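Local structure of carbohydrate kinase, pfkB family (Enterococcus faecalis, 3KTN) at the interface of chains A and B. The protein is a putative 2-keto-3-deoxygluconate kinase of the pfkB (ribokinase-like) family, which probably transfers a phosphate group to its sugar-acid substrate. Sequence-based numbering; all coordinates share one arbitrary frame. Chains: chain A/B, Carbohydrate kinase, pfkB family.

The interface of chains A and B. Residues chain A 60-62, 85; chain B 23, 104-106.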
# COMPACT_ATOMS: atom_id res chain seq x y z
N ASN A 60 5.79 -26.30 -7.18
CA ASN A 60 4.97 -25.33 -7.89
C ASN A 60 5.52 -23.94 -7.54
O ASN A 60 6.47 -23.83 -6.75
CB ASN A 60 3.48 -25.46 -7.55
CG ASN A 60 3.17 -25.22 -6.08
OD1 ASN A 60 3.80 -24.38 -5.43
ND2 ASN A 60 2.17 -25.93 -5.57
N ARG A 61 4.96 -22.90 -8.13
CA ARG A 61 5.46 -21.55 -7.89
C ARG A 61 5.44 -21.11 -6.43
O ARG A 61 6.31 -20.35 -6.00
CB ARG A 61 4.69 -20.56 -8.77
CG ARG A 61 4.90 -20.82 -10.28
CD ARG A 61 3.85 -20.11 -11.12
NE ARG A 61 3.97 -18.66 -11.04
CZ ARG A 61 4.84 -17.94 -11.75
NH1 ARG A 61 5.66 -18.55 -12.60
NH2 ARG A 61 4.88 -16.62 -11.61
N LEU A 62 4.47 -21.60 -5.67
CA LEU A 62 4.38 -21.25 -4.26
C LEU A 62 5.53 -21.93 -3.52
O LEU A 62 6.18 -21.32 -2.66
CB LEU A 62 3.04 -21.69 -3.69
CG LEU A 62 2.75 -21.23 -2.26
CD1 LEU A 62 2.65 -19.71 -2.20
CD2 LEU A 62 1.44 -21.87 -1.79
N ASP A 85 1.41 -30.84 -2.92
CA ASP A 85 0.94 -29.68 -3.66
C ASP A 85 0.55 -28.53 -2.75
O ASP A 85 0.52 -27.37 -3.16
CB ASP A 85 -0.29 -30.07 -4.48
CG ASP A 85 -0.04 -31.25 -5.39
OD1 ASP A 85 0.68 -31.08 -6.40
OD2 ASP A 85 -0.55 -32.35 -5.08
N LEU B 23 4.72 -13.73 -7.17
CA LEU B 23 4.87 -14.12 -5.77
C LEU B 23 6.29 -13.91 -5.28
O LEU B 23 6.50 -13.48 -4.15
CB LEU B 23 4.48 -15.59 -5.57
CG LEU B 23 2.97 -15.83 -5.56
CD1 LEU B 23 2.68 -17.33 -5.56
CD2 LEU B 23 2.37 -15.14 -4.33
N THR B 104 -2.18 -21.02 -8.97
CA THR B 104 -1.64 -22.12 -8.18
C THR B 104 -2.64 -22.46 -7.07
O THR B 104 -2.85 -21.66 -6.16
CB THR B 104 -0.30 -21.75 -7.55
OG1 THR B 104 0.60 -21.29 -8.57
CG2 THR B 104 0.32 -22.96 -6.86
N TYR B 105 -3.23 -23.65 -7.15
CA TYR B 105 -4.22 -24.10 -6.16
C TYR B 105 -3.60 -24.67 -4.90
O TYR B 105 -2.51 -25.24 -4.93
CB TYR B 105 -5.12 -25.19 -6.77
CG TYR B 105 -6.02 -24.71 -7.87
CD1 TYR B 105 -7.23 -24.06 -7.58
CD2 TYR B 105 -5.68 -24.89 -9.20
CE1 TYR B 105 -8.06 -23.61 -8.60
CE2 TYR B 105 -6.50 -24.44 -10.22
CZ TYR B 105 -7.68 -23.80 -9.92
OH TYR B 105 -8.46 -23.32 -10.95
N GLN B 106 -4.31 -24.52 -3.79
CA GLN B 106 -3.89 -25.08 -2.51
C GLN B 106 -4.92 -26.18 -2.24
O GLN B 106 -5.74 -26.46 -3.11
CB GLN B 106 -3.94 -24.01 -1.42
CG GLN B 106 -2.74 -23.08 -1.43
CD GLN B 106 -1.60 -23.59 -0.56
OE1 GLN B 106 -0.82 -24.45 -0.97
NE2 GLN B 106 -1.51 -23.06 0.67
O HOH W 1 2.43 -23.10 -9.64
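Where helix 61-72 of chain A begins, its first turn faces the end of strand 101-105 of chain B and the residue after it, and the two subunits meet here by van der Waals contact and a shared water rather than by direct polar bonds. The apolar part centres on B:Thr104. Its methyl CG2, held anti to the backbone N, sits over the flat face of the A:Asn60 carboxamide, 3.7 Å from CG. The two side chains cross obliquely. A:Leu62, with CG anti to its backbone N (chi1 -173°), spreads its two methyls between different partners. Its side chain and that of B:Gln106 cross at about a right angle, and CD2 touches the amide, 3.5 Å from OE1; the bend at chi2 of B:Gln106 brings the amide there. CD1 approaches B:Leu23 CD1 obliquely at a looser 4.1 Å.

Within chain A, A:Asn60 keeps CG in the crowded position between backbone N and carbonyl carbon (chi1 62°), which turns the amide back over the helix start. There OD1 accepts a weak hydrogen bond from A:Leu62 N at 2.9 Å, an N-cap-like arrangement, while ND2 reaches the backbone carbonyl A:Asp85 O at 3.3 Å, again weakly; together they may bias the amide to this rotation.

Polar contact runs through water 1. A:Arg61 N, in the first turn of helix 61-72, binds it at 3.0 Å in a nearly straight bond (168° at H), and the B:Thr104 hydroxyl OG1 lies 2.8 Å from the same water. Thus one threonine uses its methyl against the capping residue and its hydroxyl, through water 1, towards the helix N-terminus. Repeated by the two-fold axis, this small patch contributes to one interface of the deposited six-copy assembly; the structure alone does not show whether this pairing is biological.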